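Local coordinates for protein CDP-glucose 4,6-dehydratase (Salmonella enterica subsp. enterica serovar Typhi, PDB 1WVG) that catalyses the NAD-dependent dehydration of CDP-D-glucose to CDP-4-dehydro-6-deoxy-D-glucose, a step in building a dideoxy sugar for the lipopolysaccharide O antigen, at residues 37-42 and 60-65; 94-99 and 153-158; 126-131 and 244-249. All coordinates share one frame; numbering follows the deposited sequence.

Contact 1 (37-42 and 60-65); sequences KGYALD and ESHIGD. With APR (adenosine-5-diphosphoribose), chain C.
Y39 lies alongside H62 where strands 37-40 and 60-63 run parallel in the Rossmann sheet, joined by backbone bonds. G38 N gives to E60 O and G38 O accepts from H62 N; one step on, A40 N gives to H62 O and A40 O takes G64 N. The tight part lies at Y39, A40 and G64. There the Y39 side chain, with CG anti to the backbone N (chi1 178°), brings its ring against the turn, and G64 CA stands 4.2 Å from the Y39 ring centroid, over one face. D65 O sits at the ring edge by the Y39 hydroxyl, in a very short and so doubtful hydrogen bond. The H62 ring is nearly parallel to that of Y39 but slid aside, so overlap is slight. E60, I63 and D42 form the looser, solvent side. The extended K37 and E60 chains slant past each other with a long salt bridge, K37 NZ to E60 OE2 at 3.7 Å, while E78 holds the same ammonium more firmly. Past the strands, L41 N donates to O2' of adenosine-5-diphosphoribose, L41 CD1 packs on the adenine, and D65 OD1 accepts from adenine N6 at 3.0 Å, almost straight at 169°.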
loop_
_atom_site.group_PDB
_atom_site.type_symbol
_atom_site.label_atom_id
_atom_site.label_comp_id
_atom_site.label_asym_id
_atom_site.label_seq_id
_atom_site.Cartn_x
_atom_site.Cartn_y
_atom_site.Cartn_z
ATOM N N LYS A 37 -29.097 -21.707 21.698
ATOM C CA LYS A 37 -28.776 -21.433 23.093
ATOM C C LYS A 37 -28.077 -20.084 23.070
ATOM O O LYS A 37 -27.114 -19.914 22.354
ATOM C CB LYS A 37 -27.973 -22.530 23.772
ATOM C CG LYS A 37 -27.455 -22.149 25.159
ATOM C CD LYS A 37 -26.894 -23.334 25.966
ATOM C CE LYS A 37 -26.409 -22.911 27.357
ATOM N NZ LYS A 37 -25.745 -23.950 28.164
ATOM N N GLY A 38 -28.591 -19.100 23.782
ATOM C CA GLY A 38 -27.991 -17.787 23.776
ATOM C C GLY A 38 -27.204 -17.576 25.052
ATOM O O GLY A 38 -27.449 -18.218 26.068
ATOM N N TYR A 39 -26.261 -16.654 25.015
ATOM C CA TYR A 39 -25.460 -16.340 26.182
ATOM C C TYR A 39 -25.132 -14.884 26.047
ATOM O O TYR A 39 -24.445 -14.494 25.110
ATOM C CB TYR A 39 -24.179 -17.212 26.270
ATOM C CG TYR A 39 -23.224 -16.938 27.437
ATOM C CD1 TYR A 39 -22.958 -17.916 28.402
ATOM C CD2 TYR A 39 -22.514 -15.740 27.555
ATOM C CE1 TYR A 39 -22.060 -17.696 29.453
ATOM C CE2 TYR A 39 -21.583 -15.515 28.578
ATOM C CZ TYR A 39 -21.370 -16.489 29.555
ATOM O OH TYR A 39 -20.465 -16.276 30.582
ATOM N N ALA A 40 -25.694 -14.096 26.960
ATOM C CA ALA A 40 -25.524 -12.658 26.968
ATOM C C ALA A 40 -25.938 -12.083 28.317
ATOM O O ALA A 40 -26.248 -12.781 29.277
ATOM C CB ALA A 40 -26.465 -12.088 25.904
ATOM N N LEU A 41 -25.955 -10.779 28.395
ATOM C CA LEU A 41 -26.384 -10.143 29.621
ATOM C C LEU A 41 -27.864 -9.889 29.448
ATOM O O LEU A 41 -28.418 -10.255 28.400
ATOM C CB LEU A 41 -25.593 -8.851 29.892
ATOM C CG LEU A 41 -24.118 -9.144 30.017
ATOM C CD1 LEU A 41 -23.337 -7.866 29.854
ATOM C CD2 LEU A 41 -23.831 -9.789 31.359
ATOM N N ASP A 42 -28.516 -9.295 30.432
ATOM C CA ASP A 42 -29.929 -9.039 30.226
ATOM C C ASP A 42 -30.097 -8.019 29.092
ATOM O O ASP A 42 -29.183 -7.203 28.864
ATOM C CB ASP A 42 -30.689 -8.662 31.522
ATOM C CG ASP A 42 -31.287 -9.845 32.258
ATOM O OD1 ASP A 42 -32.343 -10.359 31.952
ATOM O OD2 ASP A 42 -30.567 -10.260 33.272
ATOM N N GLU A 60 -33.286 -21.542 24.516
ATOM C CA GLU A 60 -32.617 -21.683 25.768
ATOM C C GLU A 60 -31.792 -20.423 25.940
ATOM O O GLU A 60 -30.712 -20.256 25.377
ATOM C CB GLU A 60 -31.756 -22.979 25.814
ATOM C CG GLU A 60 -31.077 -23.259 27.174
ATOM C CD GLU A 60 -30.107 -24.433 27.162
ATOM O OE1 GLU A 60 -29.992 -25.237 26.243
ATOM O OE2 GLU A 60 -29.389 -24.488 28.262
ATOM N N SER A 61 -32.317 -19.500 26.711
ATOM C CA SER A 61 -31.616 -18.251 26.942
ATOM C C SER A 61 -30.838 -18.233 28.262
ATOM O O SER A 61 -31.392 -18.302 29.364
ATOM C CB SER A 61 -32.588 -17.092 26.819
ATOM O OG SER A 61 -31.939 -15.908 27.241
ATOM N N HIS A 62 -29.518 -18.126 28.173
ATOM C CA HIS A 62 -28.694 -18.103 29.372
ATOM C C HIS A 62 -28.074 -16.729 29.603
ATOM O O HIS A 62 -27.422 -16.169 28.705
ATOM C CB HIS A 62 -27.620 -19.217 29.352
ATOM C CG HIS A 62 -26.618 -19.114 30.467
ATOM N ND1 HIS A 62 -26.563 -20.052 31.495
ATOM C CD2 HIS A 62 -25.643 -18.187 30.706
ATOM C CE1 HIS A 62 -25.580 -19.671 32.319
ATOM N NE2 HIS A 62 -25.004 -18.556 31.876
ATOM N N ILE A 63 -28.284 -16.207 30.832
ATOM C CA ILE A 63 -27.784 -14.902 31.235
ATOM C C ILE A 63 -26.400 -15.015 31.804
ATOM O O ILE A 63 -26.219 -15.630 32.837
ATOM C CB ILE A 63 -28.692 -14.208 32.234
ATOM C CG1 ILE A 63 -29.917 -13.750 31.486
ATOM C CG2 ILE A 63 -27.978 -12.970 32.746
ATOM C CD1 ILE A 63 -29.592 -13.328 30.052
ATOM N N GLY A 64 -25.422 -14.426 31.129
ATOM C CA GLY A 64 -24.052 -14.517 31.616
ATOM C C GLY A 64 -23.089 -13.536 30.942
ATOM O O GLY A 64 -23.407 -12.916 29.922
ATOM N N ASP A 65 -21.909 -13.407 31.549
ATOM C CA ASP A 65 -20.923 -12.488 31.066
ATOM C C ASP A 65 -19.841 -13.132 30.252
ATOM O O ASP A 65 -19.209 -14.133 30.668
ATOM C CB ASP A 65 -20.256 -11.762 32.204
ATOM C CG ASP A 65 -19.602 -10.553 31.656
ATOM O OD1 ASP A 65 -18.839 -10.536 30.691
ATOM O OD2 ASP A 65 -19.979 -9.521 32.340
HETATM N N1 APR C . -21.310 -10.471 28.183
HETATM C C2 APR C . -22.291 -11.030 27.436
HETATM N N3 APR C . -23.080 -10.463 26.574
HETATM C C4 APR C . -22.807 -9.149 26.436
HETATM C C5 APR C . -21.849 -8.433 27.082
HETATM C C6 APR C . -21.056 -9.142 28.035
HETATM N N6 APR C . -20.035 -8.653 28.759
HETATM N N7 APR C . -21.856 -7.110 26.658
HETATM C C8 APR C . -22.838 -7.054 25.771
HETATM N N9 APR C . -23.443 -8.261 25.601
HETATM C "C1'" APR C . -24.559 -8.618 24.743
HETATM C "C2'" APR C . -25.805 -7.874 25.136
HETATM O "O2'" APR C . -26.370 -8.451 26.322
HETATM C "C3'" APR C . -26.641 -8.127 23.880
HETATM O "O3'" APR C . -27.244 -9.424 23.754
HETATM O "O4'" APR C . -24.300 -8.157 23.455
HETATM C "C4'" APR C . -25.547 -7.916 22.798
HETATM C "C5'" APR C . -25.433 -6.513 22.281
HETATM O "O5'" APR C . -26.628 -6.241 21.508
HETATM P PA APR C . -27.054 -4.726 21.089
HETATM O O1A APR C . -26.573 -3.681 22.086
HETATM O O2A APR C . -28.523 -4.763 20.608
HETATM O O3A APR C . -26.151 -4.508 19.817
HETATM P PB APR C . -26.382 -5.118 18.327
HETATM O O1B APR C . -26.781 -3.952 17.456
HETATM O O2B APR C . -27.238 -6.371 18.346
HETATM O O5D APR C . -24.909 -5.650 18.036
HETATM C C5D APR C . -24.726 -7.065 17.864
HETATM O O4D APR C . -23.100 -6.838 16.006
HETATM O O1D APR C . -22.623 -4.725 15.120
HETATM C C1D APR C . -22.157 -5.804 15.981
HETATM O O2D APR C . -20.794 -4.797 17.751
HETATM C C2D APR C . -22.099 -5.297 17.402
HETATM O O3D APR C . -21.006 -7.251 18.219
HETATM C C3D APR C . -22.261 -6.575 18.205
HETATM C C4D APR C . -23.310 -7.289 17.385
#

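Contact 2 (94-99 and 153-158); sequences RLSYEQ and GYDPYS. With CXY (cytidine-5'-diphospho-beta-D-xylose), chain D; APR (adenosine-5-diphosphoribose), chain C.
S96 meets P156 and Y157 where helix 93-98 rests on the first turn of helix 156-175, and S96 O lies 3.2 Å from P156 CG. D155 is the N-cap: its CG sits in the crowded position between backbone N and carbonyl carbon (chi1 57°), which turns the carboxylate back over the helix end, where OD2 accepts from S158 N at 2.9 Å. The same D155 offers CB to a face of the Y97 ring, 3.4 Å from Y97 CZ. Y97 OH touches the edge of the Y154 ring and is bonded to H298 O, while S174 of the second subunit packs on Y97 and P156. Y157 can be followed outward. Its CB rests on S96 CB at 3.5 Å; CG is anti to the backbone N, and the ring runs away from S96 toward the ligands. CE1 comes within 3.9 Å of O2D of adenosine-5-diphosphoribose (APR) at the ring edge, and CE2 within 3.7 Å of O4' of CDP-xylose (CXY). At the tip, OH is hydrogen-bonded to both, 2.9 Å from APR O2D and 2.9 Å from CXY O4'. This tyrosine belongs to the Tyr-X-X-X-Lys signature of short-chain dehydrogenases; a hydroxyl shared by the ribose of the bound cofactor fragment and sugar O4' is consistent with proton exchange at the hydroxyl that the family oxidises.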
loop_
_atom_site.group_PDB
_atom_site.type_symbol
_atom_site.label_atom_id
_atom_site.label_comp_id
_atom_site.label_asym_id
_atom_site.label_seq_id
_atom_site.Cartn_x
_atom_site.Cartn_y
_atom_site.Cartn_z
ATOM N N ARG A 94 -19.927 6.511 21.259
ATOM C CA ARG A 94 -19.885 7.557 22.281
ATOM C C ARG A 94 -19.691 6.956 23.652
ATOM O O ARG A 94 -18.898 7.447 24.437
ATOM C CB ARG A 94 -21.038 8.563 22.191
ATOM C CG ARG A 94 -21.412 8.959 20.753
ATOM C CD ARG A 94 -22.063 10.333 20.590
ATOM N NE ARG A 94 -23.391 10.491 21.179
ATOM C CZ ARG A 94 -23.774 11.620 21.765
ATOM N NH1 ARG A 94 -22.959 12.662 21.854
ATOM N NH2 ARG A 94 -25.000 11.721 22.274
ATOM N N LEU A 95 -20.405 5.854 23.904
ATOM C CA LEU A 95 -20.250 5.124 25.147
ATOM C C LEU A 95 -18.817 4.627 25.351
ATOM O O LEU A 95 -18.272 4.731 26.459
ATOM C CB LEU A 95 -21.271 3.981 25.279
ATOM C CG LEU A 95 -20.981 3.129 26.499
ATOM C CD1 LEU A 95 -20.890 4.036 27.725
ATOM C CD2 LEU A 95 -22.118 2.132 26.685
ATOM N N SER A 96 -18.190 4.098 24.275
ATOM C CA SER A 96 -16.835 3.582 24.363
ATOM C C SER A 96 -15.905 4.649 24.833
ATOM O O SER A 96 -14.897 4.440 25.488
ATOM C CB SER A 96 -16.348 3.069 23.016
ATOM O OG SER A 96 -16.081 4.143 22.139
ATOM N N TYR A 97 -16.210 5.855 24.471
ATOM C CA TYR A 97 -15.358 6.912 24.941
ATOM C C TYR A 97 -15.486 7.048 26.460
ATOM O O TYR A 97 -14.524 7.334 27.165
ATOM C CB TYR A 97 -15.794 8.237 24.286
ATOM C CG TYR A 97 -15.242 8.489 22.875
ATOM C CD1 TYR A 97 -16.106 8.564 21.781
ATOM C CD2 TYR A 97 -13.880 8.707 22.639
ATOM C CE1 TYR A 97 -15.624 8.854 20.499
ATOM C CE2 TYR A 97 -13.373 8.989 21.367
ATOM C CZ TYR A 97 -14.260 9.063 20.292
ATOM O OH TYR A 97 -13.800 9.326 19.037
ATOM N N GLU A 98 -16.691 6.837 26.971
ATOM C CA GLU A 98 -16.898 6.960 28.396
ATOM C C GLU A 98 -16.417 5.756 29.150
ATOM O O GLU A 98 -15.987 5.885 30.292
ATOM C CB GLU A 98 -18.365 7.193 28.763
ATOM C CG GLU A 98 -18.928 8.540 28.214
ATOM C CD GLU A 98 -20.454 8.522 28.116
ATOM O OE1 GLU A 98 -21.178 7.694 28.656
ATOM O OE2 GLU A 98 -20.921 9.490 27.369
ATOM N N GLN A 99 -16.500 4.589 28.512
ATOM C CA GLN A 99 -16.112 3.348 29.179
ATOM C C GLN A 99 -15.114 2.502 28.386
ATOM O O GLN A 99 -15.428 1.397 27.955
ATOM C CB GLN A 99 -17.397 2.508 29.306
ATOM C CG GLN A 99 -18.347 3.043 30.387
ATOM C CD GLN A 99 -17.807 2.784 31.790
ATOM O OE1 GLN A 99 -17.935 1.671 32.321
ATOM N NE2 GLN A 99 -17.209 3.820 32.389
ATOM N N GLY A 153 -9.009 1.842 14.098
ATOM C CA GLY A 153 -10.178 2.347 14.824
ATOM C C GLY A 153 -9.794 3.566 15.635
ATOM O O GLY A 153 -8.880 3.485 16.422
ATOM N N TYR A 154 -10.463 4.681 15.444
ATOM C CA TYR A 154 -10.122 5.898 16.180
ATOM C C TYR A 154 -10.559 5.839 17.642
ATOM O O TYR A 154 -9.725 5.963 18.532
ATOM C CB TYR A 154 -10.713 7.097 15.455
ATOM C CG TYR A 154 -10.439 8.464 16.041
ATOM C CD1 TYR A 154 -9.559 9.344 15.408
ATOM C CD2 TYR A 154 -11.122 8.890 17.182
ATOM C CE1 TYR A 154 -9.350 10.627 15.909
ATOM C CE2 TYR A 154 -10.906 10.166 17.702
ATOM C CZ TYR A 154 -10.028 11.037 17.056
ATOM O OH TYR A 154 -9.820 12.308 17.534
ATOM N N ASP A 155 -11.852 5.605 17.866
ATOM C CA ASP A 155 -12.421 5.500 19.215
ATOM C C ASP A 155 -12.268 4.086 19.808
ATOM O O ASP A 155 -11.965 3.122 19.104
ATOM C CB ASP A 155 -13.901 5.873 19.118
ATOM C CG ASP A 155 -14.552 4.962 18.133
ATOM O OD1 ASP A 155 -14.444 5.099 16.935
ATOM O OD2 ASP A 155 -15.178 3.982 18.717
ATOM N N PRO A 156 -12.479 3.912 21.116
ATOM C CA PRO A 156 -12.326 2.584 21.748
ATOM C C PRO A 156 -13.189 1.451 21.172
ATOM O O PRO A 156 -12.818 0.275 21.117
ATOM C CB PRO A 156 -12.634 2.806 23.229
ATOM C CG PRO A 156 -12.407 4.304 23.481
ATOM C CD PRO A 156 -12.489 5.006 22.134
ATOM N N TYR A 157 -14.380 1.805 20.744
ATOM C CA TYR A 157 -15.249 0.796 20.144
ATOM C C TYR A 157 -14.673 0.321 18.789
ATOM O O TYR A 157 -14.399 -0.862 18.586
ATOM C CB TYR A 157 -16.670 1.324 19.947
ATOM C CG TYR A 157 -17.386 0.343 19.076
ATOM C CD1 TYR A 157 -17.710 -0.918 19.574
ATOM C CD2 TYR A 157 -17.737 0.659 17.761
ATOM C CE1 TYR A 157 -18.404 -1.831 18.782
ATOM C CE2 TYR A 157 -18.402 -0.254 16.943
ATOM C CZ TYR A 157 -18.726 -1.514 17.462
ATOM O OH TYR A 157 -19.394 -2.439 16.693
ATOM N N SER A 158 -14.455 1.270 17.867
ATOM C CA SER A 158 -13.896 0.944 16.562
ATOM C C SER A 158 -12.656 0.115 16.702
ATOM O O SER A 158 -12.532 -0.951 16.106
ATOM C CB SER A 158 -13.451 2.200 15.875
ATOM O OG SER A 158 -14.633 2.919 15.638
HETATM O O1B CXY D . -22.121 4.276 12.869
HETATM P PB CXY D . -22.488 4.071 14.325
HETATM O O2B CXY D . -21.744 4.967 15.280
HETATM O "O1'" CXY D . -22.243 2.496 14.732
HETATM O O3A CXY D . -24.003 4.338 14.183
HETATM P PA CXY D . -24.953 5.576 14.708
HETATM O O1A CXY D . -26.334 5.187 14.313
HETATM O O2A CXY D . -24.774 5.805 16.157
HETATM O O5D CXY D . -24.353 6.804 13.891
HETATM C C5D CXY D . -24.673 6.904 12.497
HETATM C C4D CXY D . -24.336 8.298 12.027
HETATM O O4D CXY D . -25.478 9.145 12.305
HETATM C C3D CXY D . -23.103 8.973 12.629
HETATM O O3D CXY D . -22.356 9.861 11.722
HETATM C C2D CXY D . -23.806 9.748 13.758
HETATM O O2D CXY D . -22.967 10.835 14.158
HETATM C C1D CXY D . -25.027 10.253 13.024
HETATM N N1 CXY D . -26.110 10.690 13.911
HETATM C C6 CXY D . -26.699 9.794 14.788
HETATM C C5 CXY D . -27.683 10.128 15.585
HETATM C C4 CXY D . -28.196 11.454 15.610
HETATM N N3 CXY D . -27.574 12.315 14.692
HETATM C C2 CXY D . -26.534 12.002 13.832
HETATM N N4 CXY D . -29.089 11.867 16.342
HETATM O O2 CXY D . -26.017 12.822 13.065
HETATM C "C1'" CXY D . -23.344 1.657 14.430
HETATM C "C2'" CXY D . -23.448 0.676 15.572
HETATM C "C3'" CXY D . -22.146 -0.100 15.594
HETATM C "C4'" CXY D . -21.940 -0.827 14.265
HETATM C "C5'" CXY D . -21.982 0.175 13.119
HETATM O "O2'" CXY D . -23.602 1.346 16.841
HETATM O "O3'" CXY D . -22.210 -1.110 16.617
HETATM O "O4'" CXY D . -20.702 -1.535 14.280
HETATM O "O5'" CXY D . -23.187 0.946 13.163
HETATM N N1 APR C . -21.310 -10.471 28.183
HETATM C C2 APR C . -22.291 -11.030 27.436
HETATM N N3 APR C . -23.080 -10.463 26.574
HETATM C C4 APR C . -22.807 -9.149 26.436
HETATM C C5 APR C . -21.849 -8.433 27.082
HETATM C C6 APR C . -21.056 -9.142 28.035
HETATM N N6 APR C . -20.035 -8.653 28.759
HETATM N N7 APR C . -21.856 -7.110 26.658
HETATM C C8 APR C . -22.838 -7.054 25.771
HETATM N N9 APR C . -23.443 -8.261 25.601
HETATM C "C1'" APR C . -24.559 -8.618 24.743
HETATM C "C2'" APR C . -25.805 -7.874 25.136
HETATM O "O2'" APR C . -26.370 -8.451 26.322
HETATM C "C3'" APR C . -26.641 -8.127 23.880
HETATM O "O3'" APR C . -27.244 -9.424 23.754
HETATM O "O4'" APR C . -24.300 -8.157 23.455
HETATM C "C4'" APR C . -25.547 -7.916 22.798
HETATM C "C5'" APR C . -25.433 -6.513 22.281
HETATM O "O5'" APR C . -26.628 -6.241 21.508
HETATM P PA APR C . -27.054 -4.726 21.089
HETATM O O1A APR C . -26.573 -3.681 22.086
HETATM O O2A APR C . -28.523 -4.763 20.608
HETATM O O3A APR C . -26.151 -4.508 19.817
HETATM P PB APR C . -26.382 -5.118 18.327
HETATM O O1B APR C . -26.781 -3.952 17.456
HETATM O O2B APR C . -27.238 -6.371 18.346
HETATM O O5D APR C . -24.909 -5.650 18.036
HETATM C C5D APR C . -24.726 -7.065 17.864
HETATM O O4D APR C . -23.100 -6.838 16.006
HETATM O O1D APR C . -22.623 -4.725 15.120
HETATM C C1D APR C . -22.157 -5.804 15.981
HETATM O O2D APR C . -20.794 -4.797 17.751
HETATM C C2D APR C . -22.099 -5.297 17.402
HETATM O O3D APR C . -21.006 -7.251 18.219
HETATM C C3D APR C . -22.261 -6.575 18.205
HETATM C C4D APR C . -23.310 -7.289 17.385
#

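Contact 3 (126-131 and 244-249); sequences AVVNIT and VVAQRL. With APR (adenosine-5-diphosphoribose), chain C.
V128 and L249 carry the contact, with A126 beside them, and the way these side chains face one another follows from the alternation of the strand. A126 and V128 both turn their CB toward helix 244-249, whereas V127 turns away. From the helix, L249 answers directly and V245 and A246 flank the line of approach. A126 CB meets L249 CB head to head at 3.6 Å, with A246 O a little farther off. In V128, CG1 is anti to the backbone N (chi1 -178°), which sets CG2 anti to the carbonyl carbon and presents that one methyl to the helix. Across the contact it meets three groups: V245 CG2 at 3.9 Å from V128 CG2, A246 CB at 4.0 Å, and L249 CD1 at 4.1 Å. The V128 and V245 side chains slant across each other, meeting methyl to methyl at CG2. L249 CD1 also comes within 3.6 Å of V127 O, touching the strand backbone itself. This is a helix laid on the central parallel sheet of a Rossmann fold: strand 126-130 lies between strands 83-86 and 187-197, and the axes of the two short segments approach to 7.7 Å at 149°, roughly antiparallel. The opposite face belongs to helix 100-121, where V127 packs on L115 and V118 and N129 touches T111. No hydrogen bond crosses from strand to helix; every touching residue is buried, and the backbone of A126 to V128 is bonded to the neighbouring chain on either side, at E82 and V84 and at G187 and A189. Toward its C-terminal end the strand leaves helix 244-249 behind and reaches the dinucleotide site. I130 CG2 touches the second ribose of adenosine-5-diphosphoribose, 3.4 Å from its O4D, and T131 O, close to the same ribose, accepts a hydrogen bond from K161 NZ.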
loop_
_atom_site.group_PDB
_atom_site.type_symbol
_atom_site.label_atom_id
_atom_site.label_comp_id
_atom_site.label_asym_id
_atom_site.label_seq_id
_atom_site.Cartn_x
_atom_site.Cartn_y
_atom_site.Cartn_z
ATOM N N ALA A 126 -18.491 -24.676 12.672
ATOM C CA ALA A 126 -18.439 -23.376 12.067
ATOM C C ALA A 126 -18.522 -22.322 13.122
ATOM O O ALA A 126 -19.315 -22.447 14.036
ATOM C CB ALA A 126 -19.614 -23.221 11.117
ATOM N N VAL A 127 -17.664 -21.329 13.004
ATOM C CA VAL A 127 -17.634 -20.216 13.915
ATOM C C VAL A 127 -17.704 -18.943 13.090
ATOM O O VAL A 127 -16.890 -18.705 12.195
ATOM C CB VAL A 127 -16.427 -20.204 14.836
ATOM C CG1 VAL A 127 -16.558 -19.035 15.817
ATOM C CG2 VAL A 127 -16.303 -21.512 15.596
ATOM N N VAL A 128 -18.729 -18.155 13.381
ATOM C CA VAL A 128 -18.971 -16.883 12.719
ATOM C C VAL A 128 -18.750 -15.750 13.710
ATOM O O VAL A 128 -19.599 -15.470 14.553
ATOM C CB VAL A 128 -20.341 -16.774 12.075
ATOM C CG1 VAL A 128 -20.459 -15.422 11.388
ATOM C CG2 VAL A 128 -20.522 -17.908 11.050
ATOM N N ASN A 129 -17.581 -15.103 13.617
ATOM C CA ASN A 129 -17.215 -14.005 14.500
ATOM C C ASN A 129 -17.685 -12.645 13.950
ATOM O O ASN A 129 -17.177 -12.126 12.971
ATOM C CB ASN A 129 -15.700 -14.059 14.850
ATOM C CG ASN A 129 -15.170 -12.829 15.590
ATOM O OD1 ASN A 129 -15.825 -12.369 16.515
ATOM N ND2 ASN A 129 -14.011 -12.274 15.198
ATOM N N ILE A 130 -18.679 -12.054 14.584
ATOM C CA ILE A 130 -19.179 -10.775 14.164
ATOM C C ILE A 130 -18.313 -9.632 14.666
ATOM O O ILE A 130 -18.184 -9.397 15.875
ATOM C CB ILE A 130 -20.587 -10.527 14.688
ATOM C CG1 ILE A 130 -21.594 -11.301 13.841
ATOM C CG2 ILE A 130 -20.850 -9.018 14.586
ATOM C CD1 ILE A 130 -21.428 -12.792 13.952
ATOM N N THR A 131 -17.705 -8.890 13.742
ATOM C CA THR A 131 -16.884 -7.776 14.175
ATOM C C THR A 131 -17.647 -6.475 13.918
ATOM O O THR A 131 -18.701 -6.232 14.509
ATOM C CB THR A 131 -15.416 -7.818 13.669
ATOM O OG1 THR A 131 -15.396 -7.751 12.251
ATOM C CG2 THR A 131 -14.749 -9.106 14.123
ATOM N N VAL A 244 -25.432 -17.607 5.592
ATOM C CA VAL A 244 -24.868 -18.251 4.410
ATOM C C VAL A 244 -23.456 -18.747 4.645
ATOM O O VAL A 244 -23.093 -19.882 4.285
ATOM C CB VAL A 244 -24.962 -17.389 3.169
ATOM C CG1 VAL A 244 -23.982 -17.933 2.131
ATOM C CG2 VAL A 244 -26.403 -17.396 2.649
ATOM N N VAL A 245 -22.662 -17.917 5.308
ATOM C CA VAL A 245 -21.307 -18.352 5.547
ATOM C C VAL A 245 -21.285 -19.489 6.496
ATOM O O VAL A 245 -20.467 -20.382 6.345
ATOM C CB VAL A 245 -20.289 -17.279 5.950
ATOM C CG1 VAL A 245 -20.326 -16.121 4.972
ATOM C CG2 VAL A 245 -20.696 -16.767 7.311
ATOM N N ALA A 246 -22.165 -19.459 7.483
ATOM C CA ALA A 246 -22.129 -20.596 8.396
ATOM C C ALA A 246 -22.385 -21.903 7.636
ATOM O O ALA A 246 -21.790 -22.954 7.905
ATOM C CB ALA A 246 -23.176 -20.434 9.488
ATOM N N GLN A 247 -23.310 -21.833 6.694
ATOM C CA GLN A 247 -23.632 -22.990 5.891
ATOM C C GLN A 247 -22.372 -23.546 5.204
ATOM O O GLN A 247 -21.997 -24.720 5.319
ATOM C CB GLN A 247 -24.680 -22.535 4.875
ATOM C CG GLN A 247 -26.085 -22.575 5.510
ATOM C CD GLN A 247 -27.164 -21.830 4.740
ATOM O OE1 GLN A 247 -28.200 -21.467 5.324
ATOM N NE2 GLN A 247 -26.933 -21.583 3.446
ATOM N N ARG A 248 -21.710 -22.644 4.486
ATOM C CA ARG A 248 -20.488 -22.927 3.754
ATOM C C ARG A 248 -19.369 -23.403 4.637
ATOM O O ARG A 248 -18.663 -24.338 4.299
ATOM C CB ARG A 248 -20.048 -21.715 2.975
ATOM C CG ARG A 248 -21.194 -21.380 2.043
ATOM C CD ARG A 248 -21.256 -22.365 0.883
ATOM N NE ARG A 248 -21.033 -21.638 -0.355
ATOM C CZ ARG A 248 -20.424 -22.097 -1.440
ATOM N NH1 ARG A 248 -19.962 -23.349 -1.529
ATOM N NH2 ARG A 248 -20.283 -21.255 -2.476
ATOM N N LEU A 249 -19.217 -22.776 5.791
ATOM C CA LEU A 249 -18.155 -23.189 6.713
ATOM C C LEU A 249 -18.419 -24.592 7.214
ATOM O O LEU A 249 -17.504 -25.340 7.546
ATOM C CB LEU A 249 -18.017 -22.283 7.972
ATOM C CG LEU A 249 -17.326 -20.936 7.732
ATOM C CD1 LEU A 249 -17.649 -19.976 8.894
ATOM C CD2 LEU A 249 -15.813 -21.154 7.615
HETATM N N1 APR C . -21.310 -10.471 28.183
HETATM C C2 APR C . -22.291 -11.030 27.436
HETATM N N3 APR C . -23.080 -10.463 26.574
HETATM C C4 APR C . -22.807 -9.149 26.436
HETATM C C5 APR C . -21.849 -8.433 27.082
HETATM C C6 APR C . -21.056 -9.142 28.035
HETATM N N6 APR C . -20.035 -8.653 28.759
HETATM N N7 APR C . -21.856 -7.110 26.658
HETATM C C8 APR C . -22.838 -7.054 25.771
HETATM N N9 APR C . -23.443 -8.261 25.601
HETATM C "C1'" APR C . -24.559 -8.618 24.743
HETATM C "C2'" APR C . -25.805 -7.874 25.136
HETATM O "O2'" APR C . -26.370 -8.451 26.322
HETATM C "C3'" APR C . -26.641 -8.127 23.880
HETATM O "O3'" APR C . -27.244 -9.424 23.754
HETATM O "O4'" APR C . -24.300 -8.157 23.455
HETATM C "C4'" APR C . -25.547 -7.916 22.798
HETATM C "C5'" APR C . -25.433 -6.513 22.281
HETATM O "O5'" APR C . -26.628 -6.241 21.508
HETATM P PA APR C . -27.054 -4.726 21.089
HETATM O O1A APR C . -26.573 -3.681 22.086
HETATM O O2A APR C . -28.523 -4.763 20.608
HETATM O O3A APR C . -26.151 -4.508 19.817
HETATM P PB APR C . -26.382 -5.118 18.327
HETATM O O1B APR C . -26.781 -3.952 17.456
HETATM O O2B APR C . -27.238 -6.371 18.346
HETATM O O5D APR C . -24.909 -5.650 18.036
HETATM C C5D APR C . -24.726 -7.065 17.864
HETATM O O4D APR C . -23.100 -6.838 16.006
HETATM O O1D APR C . -22.623 -4.725 15.120
HETATM C C1D APR C . -22.157 -5.804 15.981
HETATM O O2D APR C . -20.794 -4.797 17.751
HETATM C C2D APR C . -22.099 -5.297 17.402
HETATM O O3D APR C . -21.006 -7.251 18.219
HETATM C C3D APR C . -22.261 -6.575 18.205
HETATM C C4D APR C . -23.310 -7.289 17.385
#

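Contacts 1, 2 and 3 are spread round one Rossmann domain, and adenosine-5-diphosphoribose touches all three. Contact 1 closes before the others open, while the segments of contacts 2 and 3 alternate along the chain, helix 156-175 being the next helix after strand 126-130. The centres of contacts 1 and 2 lie about 24 Å apart, those of 1 and 3 about 20 Å, and those of 2 and 3 about 26 Å, although the nearest atoms of 2 and 3 are only about 4 Å apart. Contacts 1 and 3 share the parallel sheet. The adenine end of adenosine-5-diphosphoribose thus falls to contact 1, and the far ribose to contacts 2 and 3, with contact 2 also reaching the sugar nucleotide.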